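Thermotoga maritima TmcAL (Thermotoga maritima, PDB 5Y0T) belongs to the HIGH nucleotidyl transferase family, within the HUP clan, and holds adenosine-5'-rp-alpha-thio-triphosphate in a pocket of its alpha/beta fold. Local coordinates at residues 116-119 with 124-127; 255-260 with 312-317; 370-373 with 378-381. All blocks are in the same frame, centred on the assembly; numbering follows the deposited sequence.

Contact 1 of 3, residues 116-119 with 124-127; sequences RILY and EYQK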
loop_
_atom_site.group_PDB
_atom_site.type_symbol
_atom_site.label_atom_id
_atom_site.label_comp_id
_atom_site.label_asym_id
_atom_site.label_seq_id
_atom_site.Cartn_x
_atom_site.Cartn_y
_atom_site.Cartn_z
ATOM N N ARG A 116 -32.743 25.958 2.362
ATOM C CA ARG A 116 -32.971 26.951 3.420
ATOM C C ARG A 116 -33.295 26.291 4.779
ATOM O O ARG A 116 -32.759 26.678 5.828
ATOM C CB ARG A 116 -34.097 27.905 2.995
ATOM C CG ARG A 116 -34.573 28.871 4.064
ATOM C CD ARG A 116 -33.495 29.861 4.459
ATOM N NE ARG A 116 -33.053 30.708 3.351
ATOM C CZ ARG A 116 -32.186 31.709 3.486
ATOM N NH1 ARG A 116 -31.679 31.988 4.681
ATOM N NH2 ARG A 116 -31.829 32.431 2.432
ATOM N N ILE A 117 -34.159 25.281 4.757
ATOM C CA ILE A 117 -34.484 24.539 5.974
ATOM C C ILE A 117 -33.248 23.880 6.560
ATOM O O ILE A 117 -32.995 23.987 7.765
ATOM C CB ILE A 117 -35.571 23.476 5.710
ATOM C CG1 ILE A 117 -36.863 24.161 5.274
ATOM C CG2 ILE A 117 -35.836 22.647 6.969
ATOM C CD1 ILE A 117 -37.875 23.215 4.624
ATOM N N LEU A 118 -32.460 23.217 5.716
ATOM C CA LEU A 118 -31.241 22.560 6.186
ATOM C C LEU A 118 -30.205 23.560 6.692
ATOM O O LEU A 118 -29.388 23.246 7.562
ATOM C CB LEU A 118 -30.616 21.709 5.073
ATOM C CG LEU A 118 -31.504 20.630 4.443
ATOM C CD1 LEU A 118 -30.739 19.899 3.358
ATOM C CD2 LEU A 118 -32.008 19.649 5.505
ATOM N N TYR A 119 -30.222 24.758 6.125
ATOM C CA TYR A 119 -29.328 25.826 6.560
ATOM C C TYR A 119 -29.770 26.405 7.901
ATOM O O TYR A 119 -28.972 26.555 8.827
ATOM C CB TYR A 119 -29.272 26.926 5.493
ATOM C CG TYR A 119 -28.496 28.159 5.891
ATOM C CD1 TYR A 119 -27.158 28.076 6.291
ATOM C CD2 TYR A 119 -29.088 29.412 5.843
ATOM C CE1 TYR A 119 -26.445 29.215 6.655
ATOM C CE2 TYR A 119 -28.386 30.553 6.199
ATOM C CZ TYR A 119 -27.070 30.451 6.603
ATOM O OH TYR A 119 -26.393 31.594 6.957
ATOM N N GLU A 124 -38.057 22.091 15.079
ATOM C CA GLU A 124 -38.992 21.029 14.690
ATOM C C GLU A 124 -38.354 20.065 13.676
ATOM O O GLU A 124 -38.560 18.856 13.762
ATOM C CB GLU A 124 -40.285 21.607 14.100
ATOM C CG GLU A 124 -40.909 22.766 14.883
ATOM C CD GLU A 124 -40.671 24.124 14.204
ATOM O OE1 GLU A 124 -39.490 24.530 14.037
ATOM O OE2 GLU A 124 -41.674 24.778 13.830
ATOM N N TYR A 125 -37.600 20.597 12.712
ATOM C CA TYR A 125 -36.866 19.735 11.781
ATOM C C TYR A 125 -35.821 18.901 12.515
ATOM O O TYR A 125 -35.715 17.695 12.293
ATOM C CB TYR A 125 -36.170 20.533 10.671
ATOM C CG TYR A 125 -35.106 19.702 9.962
ATOM C CD1 TYR A 125 -35.462 18.733 9.023
ATOM C CD2 TYR A 125 -33.750 19.858 10.261
ATOM C CE1 TYR A 125 -34.503 17.957 8.391
ATOM C CE2 TYR A 125 -32.783 19.082 9.629
ATOM C CZ TYR A 125 -33.171 18.137 8.695
ATOM O OH TYR A 125 -32.227 17.375 8.056
ATOM N N GLN A 126 -35.036 19.553 13.372
ATOM C CA GLN A 126 -34.010 18.851 14.138
ATOM C C GLN A 126 -34.612 17.754 15.009
ATOM O O GLN A 126 -34.047 16.668 15.111
ATOM C CB GLN A 126 -33.221 19.819 15.014
ATOM C CG GLN A 126 -32.386 20.833 14.249
ATOM C CD GLN A 126 -31.328 21.468 15.133
ATOM O OE1 GLN A 126 -31.438 22.632 15.515
ATOM N NE2 GLN A 126 -30.305 20.696 15.477
ATOM N N LYS A 127 -35.748 18.043 15.636
ATOM C CA LYS A 127 -36.447 17.044 16.458
ATOM C C LYS A 127 -36.814 15.820 15.623
ATOM O O LYS A 127 -36.560 14.692 16.028
ATOM C CB LYS A 127 -37.713 17.619 17.096
ATOM C CG LYS A 127 -37.500 18.797 18.023
ATOM C CD LYS A 127 -36.503 18.502 19.129
ATOM C CE LYS A 127 -36.195 19.769 19.924
ATOM N NZ LYS A 127 -37.436 20.477 20.363
#
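I117 and L118 of helix 108-120 meet a single aromatic residue, Y125, on the following helix 123-134. The closest approach is made by one methyl of L118: its CD2 lies 3.4 Å from Y125 OH and 3.7 Å from Y125 CZ, at the far end of the ring. I117 works at the other end, its branch methyl CG2 standing 4.3 Å from Y125 CG, where the ring joins its CB. Both methyls come at the ring obliquely, and the two aliphatic side chains spread along the length of the tyrosine. The contact is small, burying 125 Å² in all.

The torsions explain how residues of such different lengths meet. In Y125, CG is anti to the backbone N (chi1 164°), and the phenol runs from its helix past I117 to L118. L118 has CG beside its own backbone N (chi1 -57°); its CB does not aim at the second helix, yet the fork of the leucine turns its CD2 methyl to the phenol. I117 CB does point across, which suits a beta-branched residue whose methyl CG2 sits close to the main chain. Between the nearest backbones, the CA atoms of I117 and Y125 are 7.9 Å apart.

Further out, Y150 of helix 139-153 packs on I117, while R143 and A146 of the same helix touch Y125. V173 of helix 167-182 lies against L118, and P122 and W156 add to the surroundings of I117.

All three touching residues are buried, and the contact between these segments is van der Waals packing. Tyrosine fits here because its carbon ring offers apolar surface to both aliphatics, while the far end of the phenol, CZ and OH together, lies against the leucine methyl.

Contact 2 of 3, residues 255-260 with 312-317; sequences DFLLSF and RLALFS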
loop_
_atom_site.group_PDB
_atom_site.type_symbol
_atom_site.label_atom_id
_atom_site.label_comp_id
_atom_site.label_asym_id
_atom_site.label_seq_id
_atom_site.Cartn_x
_atom_site.Cartn_y
_atom_site.Cartn_z
ATOM N N ASP A 255 -6.359 -5.221 -7.420
ATOM C CA ASP A 255 -5.414 -6.053 -6.678
ATOM C C ASP A 255 -4.584 -5.185 -5.731
ATOM O O ASP A 255 -4.266 -5.630 -4.622
ATOM C CB ASP A 255 -4.488 -6.852 -7.608
ATOM C CG ASP A 255 -5.110 -8.157 -8.100
ATOM O OD1 ASP A 255 -6.255 -8.487 -7.720
ATOM O OD2 ASP A 255 -4.434 -8.878 -8.862
ATOM N N PHE A 256 -4.248 -3.953 -6.139
ATOM C CA PHE A 256 -3.523 -3.069 -5.227
ATOM C C PHE A 256 -4.342 -2.788 -3.975
ATOM O O PHE A 256 -3.838 -2.927 -2.861
ATOM C CB PHE A 256 -3.128 -1.716 -5.850
ATOM C CG PHE A 256 -2.225 -0.919 -4.947
ATOM C CD1 PHE A 256 -2.750 -0.111 -3.952
ATOM C CD2 PHE A 256 -0.848 -1.044 -5.039
ATOM C CE1 PHE A 256 -1.918 0.575 -3.083
ATOM C CE2 PHE A 256 -0.005 -0.352 -4.171
ATOM C CZ PHE A 256 -0.541 0.448 -3.197
ATOM N N LEU A 257 -5.588 -2.363 -4.166
ATOM C CA LEU A 257 -6.451 -1.995 -3.048
ATOM C C LEU A 257 -6.611 -3.161 -2.081
ATOM O O LEU A 257 -6.446 -3.020 -0.862
ATOM C CB LEU A 257 -7.823 -1.542 -3.567
ATOM C CG LEU A 257 -7.783 -0.227 -4.336
ATOM C CD1 LEU A 257 -9.150 0.098 -4.930
ATOM C CD2 LEU A 257 -7.299 0.885 -3.436
ATOM N N LEU A 258 -6.896 -4.331 -2.641
ATOM C CA LEU A 258 -7.153 -5.498 -1.822
ATOM C C LEU A 258 -5.886 -5.896 -1.059
ATOM O O LEU A 258 -5.944 -6.194 0.143
ATOM C CB LEU A 258 -7.674 -6.659 -2.679
ATOM C CG LEU A 258 -7.916 -7.978 -1.925
ATOM C CD1 LEU A 258 -8.860 -7.751 -0.749
ATOM C CD2 LEU A 258 -8.478 -9.056 -2.855
ATOM N N SER A 259 -4.751 -5.882 -1.751
ATOM C CA SER A 259 -3.478 -6.239 -1.131
ATOM C C SER A 259 -3.100 -5.229 -0.044
ATOM O O SER A 259 -2.614 -5.589 1.025
ATOM C CB SER A 259 -2.366 -6.322 -2.188
ATOM O OG SER A 259 -2.589 -7.395 -3.089
ATOM N N PHE A 260 -3.337 -3.960 -0.328
ATOM C CA PHE A 260 -3.056 -2.893 0.623
ATOM C C PHE A 260 -3.890 -3.086 1.916
ATOM O O PHE A 260 -3.368 -2.958 3.024
ATOM C CB PHE A 260 -3.327 -1.537 -0.056
ATOM C CG PHE A 260 -3.082 -0.338 0.823
ATOM C CD1 PHE A 260 -4.083 0.136 1.663
ATOM C CD2 PHE A 260 -1.868 0.332 0.789
ATOM C CE1 PHE A 260 -3.868 1.237 2.477
ATOM C CE2 PHE A 260 -1.646 1.446 1.607
ATOM C CZ PHE A 260 -2.653 1.893 2.451
ATOM N N ARG A 312 -15.622 4.675 -2.093
ATOM C CA ARG A 312 -15.036 5.906 -1.543
ATOM C C ARG A 312 -14.153 5.561 -0.343
ATOM O O ARG A 312 -13.039 6.061 -0.230
ATOM C CB ARG A 312 -16.109 6.924 -1.120
ATOM C CG ARG A 312 -16.681 7.782 -2.249
ATOM C CD ARG A 312 -17.631 8.899 -1.726
ATOM N NE ARG A 312 -18.860 8.375 -1.156
ATOM C CZ ARG A 312 -19.986 8.227 -1.835
ATOM N NH1 ARG A 312 -20.032 8.561 -3.118
ATOM N NH2 ARG A 312 -21.062 7.743 -1.235
ATOM N N LEU A 313 -14.648 4.702 0.547
ATOM C CA LEU A 313 -13.856 4.322 1.720
ATOM C C LEU A 313 -12.538 3.628 1.345
ATOM O O LEU A 313 -11.537 3.773 2.047
ATOM C CB LEU A 313 -14.668 3.419 2.647
ATOM C CG LEU A 313 -15.768 4.107 3.461
ATOM C CD1 LEU A 313 -16.541 3.087 4.297
ATOM C CD2 LEU A 313 -15.183 5.187 4.346
ATOM N N ALA A 314 -12.540 2.859 0.259
ATOM C CA ALA A 314 -11.303 2.241 -0.220
ATOM C C ALA A 314 -10.288 3.296 -0.680
ATOM O O ALA A 314 -9.104 3.158 -0.429
ATOM C CB ALA A 314 -11.588 1.266 -1.346
ATOM N N LEU A 315 -10.750 4.354 -1.342
ATOM C CA LEU A 315 -9.843 5.422 -1.774
ATOM C C LEU A 315 -9.327 6.208 -0.576
ATOM O O LEU A 315 -8.139 6.505 -0.491
ATOM C CB LEU A 315 -10.531 6.374 -2.760
ATOM C CG LEU A 315 -10.900 5.795 -4.124
ATOM C CD1 LEU A 315 -11.388 6.914 -5.049
ATOM C CD2 LEU A 315 -9.711 5.087 -4.732
ATOM N N PHE A 316 -10.219 6.517 0.360
ATOM C CA PHE A 316 -9.805 7.195 1.591
ATOM C C PHE A 316 -8.771 6.372 2.350
ATOM O O PHE A 316 -7.819 6.918 2.921
ATOM C CB PHE A 316 -10.994 7.467 2.506
ATOM C CG PHE A 316 -11.954 8.489 1.969
ATOM C CD1 PHE A 316 -11.541 9.414 1.023
ATOM C CD2 PHE A 316 -13.276 8.521 2.414
ATOM C CE1 PHE A 316 -12.430 10.367 0.532
ATOM C CE2 PHE A 316 -14.172 9.463 1.922
ATOM C CZ PHE A 316 -13.749 10.387 0.980
ATOM N N SER A 317 -8.951 5.057 2.355
ATOM C CA SER A 317 -7.992 4.194 3.037
ATOM C C SER A 317 -6.626 4.179 2.349
ATOM O O SER A 317 -5.590 4.339 2.992
ATOM C CB SER A 317 -8.537 2.767 3.140
ATOM O OG SER A 317 -9.752 2.756 3.859
#
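The CA atoms of L257 and A314 are the nearest pair between segments 255-260 and 312-317, 7.0 Å apart. Both CB atoms point across this gap, where a large residue faces a small one in rather loose contact: L257 CD1 is 4.5 Å from A314 CB, while its sister methyl CD2 lies 4.2 Å from A314 O. Alanine suits the spot because its single methyl lets the leucine fork settle against the main chain.

One turn further on, F260 follows the same direction. Its CG is anti to the backbone N (chi1 180°), which sends the ring out toward the second helix until CE1 stands 3.6 Å from S317 O. The ring meets that carbonyl obliquely.

S317 keeps its hydroxyl busy within its own helix: OG donates to L313 O at 2.7 Å, and the backbone N of S317 reaches the same oxygen from the opposite face of the carbonyl plane. S259 OG treats D255 O likewise, at 2.9 Å. Serine thus fits these buried positions, since each hydroxyl finds an acceptor one turn back.

Around the pair, Y293 of helix 293-300 packs on both L257 and A314, and F283 of helix 279-289 rests on S317. V318, next in helix 307-318, touches L257 and F260. Helix 254-261 packs on helix 307-318 within its own chain and also forms part of the interface with the second subunit, where F256 stacks on F256 of that chain, F260 meets its F260, and D255 forms a salt bridge with its R408.

Contact 3 of 3, residues 370-373 with 378-381; sequences KVLE and PVDK. With EDO (1,2-ethanediol), chain G.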
loop_
_atom_site.group_PDB
_atom_site.type_symbol
_atom_site.label_atom_id
_atom_site.label_comp_id
_atom_site.label_asym_id
_atom_site.label_seq_id
_atom_site.Cartn_x
_atom_site.Cartn_y
_atom_site.Cartn_z
ATOM N N LYS A 370 6.272 28.452 -2.949
ATOM C CA LYS A 370 6.582 29.880 -2.944
ATOM C C LYS A 370 5.285 30.683 -2.909
ATOM O O LYS A 370 5.196 31.702 -2.225
ATOM C CB LYS A 370 7.431 30.280 -4.164
ATOM C CG LYS A 370 8.822 29.679 -4.139
ATOM C CD LYS A 370 9.772 30.297 -5.187
ATOM C CE LYS A 370 11.211 29.838 -4.915
ATOM N NZ LYS A 370 12.223 30.448 -5.822
ATOM N N VAL A 371 4.288 30.225 -3.653
ATOM C CA VAL A 371 2.975 30.859 -3.623
ATOM C C VAL A 371 2.456 30.907 -2.182
ATOM O O VAL A 371 2.005 31.957 -1.698
ATOM C CB VAL A 371 1.953 30.124 -4.518
ATOM C CG1 VAL A 371 0.544 30.653 -4.249
ATOM C CG2 VAL A 371 2.305 30.296 -5.994
ATOM N N LEU A 372 2.556 29.778 -1.485
ATOM C CA LEU A 372 2.056 29.684 -0.117
ATOM C C LEU A 372 2.847 30.572 0.838
ATOM O O LEU A 372 2.272 31.253 1.695
ATOM C CB LEU A 372 2.103 28.228 0.374
ATOM C CG LEU A 372 1.630 28.026 1.824
ATOM C CD1 LEU A 372 0.190 28.488 2.000
ATOM C CD2 LEU A 372 1.800 26.579 2.288
ATOM N N GLU A 373 4.167 30.559 0.689
ATOM C CA GLU A 373 5.041 31.344 1.562
ATOM C C GLU A 373 4.753 32.828 1.423
ATOM O O GLU A 373 4.846 33.587 2.392
ATOM C CB GLU A 373 6.522 31.073 1.246
ATOM C CG GLU A 373 7.052 29.748 1.789
ATOM C CD GLU A 373 8.409 29.342 1.202
ATOM O OE1 GLU A 373 8.923 28.263 1.582
ATOM O OE2 GLU A 373 8.957 30.092 0.362
ATOM N N PRO A 378 -4.999 34.784 4.258
ATOM C CA PRO A 378 -4.734 34.111 5.535
ATOM C C PRO A 378 -5.155 32.649 5.529
ATOM O O PRO A 378 -6.017 32.235 6.309
ATOM C CB PRO A 378 -5.571 34.923 6.528
ATOM C CG PRO A 378 -6.739 35.382 5.701
ATOM C CD PRO A 378 -6.169 35.677 4.333
ATOM N N VAL A 379 -4.553 31.869 4.645
ATOM C CA VAL A 379 -4.900 30.455 4.546
ATOM C C VAL A 379 -4.299 29.656 5.703
ATOM O O VAL A 379 -3.408 30.124 6.431
ATOM C CB VAL A 379 -4.438 29.866 3.206
ATOM C CG1 VAL A 379 -5.091 30.614 2.079
ATOM C CG2 VAL A 379 -2.909 29.991 3.068
ATOM N N ASP A 380 -4.824 28.454 5.890
ATOM C CA ASP A 380 -4.259 27.510 6.840
ATOM C C ASP A 380 -3.119 26.802 6.121
ATOM O O ASP A 380 -3.346 26.025 5.187
ATOM C CB ASP A 380 -5.343 26.531 7.294
ATOM C CG ASP A 380 -4.861 25.527 8.326
ATOM O OD1 ASP A 380 -3.705 25.075 8.256
ATOM O OD2 ASP A 380 -5.678 25.168 9.198
ATOM N N LYS A 381 -1.894 27.037 6.578
ATOM C CA LYS A 381 -0.726 26.585 5.824
ATOM C C LYS A 381 -0.592 25.072 5.857
ATOM O O LYS A 381 -0.364 24.434 4.817
ATOM C CB LYS A 381 0.551 27.247 6.356
ATOM C CG LYS A 381 0.653 28.724 5.977
ATOM C CD LYS A 381 2.091 29.218 6.089
ATOM C CE LYS A 381 2.302 30.526 5.332
ATOM N NZ LYS A 381 1.635 31.667 6.003
HETATM C C1 EDO G . -8.873 29.984 3.547
HETATM O O1 EDO G . -8.400 31.248 4.050
HETATM C C2 EDO G . -10.179 29.602 4.249
HETATM O O2 EDO G . -9.889 28.842 5.446
HETATM O O HOH W 1 1.769 33.553 3.582
#
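L372 packs against both V379 and K381. Its CD1 meets both side chains, pressing on V379 CG2 at 3.6 Å and lying 4.0 Å from K381 CG, while CD2 comes within 4.0 Å of K381 O. With CG anti to the backbone N (chi1 178°), the leucine reaches toward the chain that leads into helix 381-399, although its CB does not itself point there. V379 presents CG2 from the crowded position between its own N and carbonyl carbon, and the valine and leucine cross at an oblique angle. Leucine suits this place by its length, enough to reach both partners, and by its apolar bulk. This is the close, apolar half of the contact.

The other half is loose and wet. K381 runs across L372 with its aliphatic part, CE standing 3.7 Å from L372 O, and then bends at its last torsion (chi4 71°). That turn brings NZ to a water 3.1 Å away, which accepts from it and can donate to L372 O, 3.0 Å from the water. A lysine therefore fits this exposed position: CG lies against the leucine methyl and CE against its carbonyl oxygen, while a water links the ammonium group to that same oxygen. Farther along, 1,2-ethanediol, probably from the crystallisation liquor, makes a weak hydrogen bond from O1 to P378 O at 3.4 Å.

The segment 378-381 turns the chain from helix 368-374 into helix 381-399. D380 is the N-cap of the latter, its OD1 accepting from L383 N, while OD2 forms salt bridges with K328 and K332 of helix 323-332. F384 and L385 of helix 381-399 pack on L372, and P360 touches V379 beside strand 361-362.

Contacts 1 and 2 are buried and each joins two helices, whereas contact 3 is only partly buried and joins a helix to the turn that follows it. The segments of contacts 1 and 3 are neighbours in sequence, five residues apart at their closest ends; contact 2 brings together segments 52 residues apart at theirs. The chemistry follows the place. Contact 1 is aliphatic-aromatic, contact 2 sets side chains on a helix backbone and adjoins the second subunit, and contact 3 alone combines apolar packing with a water-bridged lysine. No two touch: by nearest atoms contacts 1 and 2 are closest, about 16 Å, whereas by centres contacts 2 and 3 are, about 31 Å.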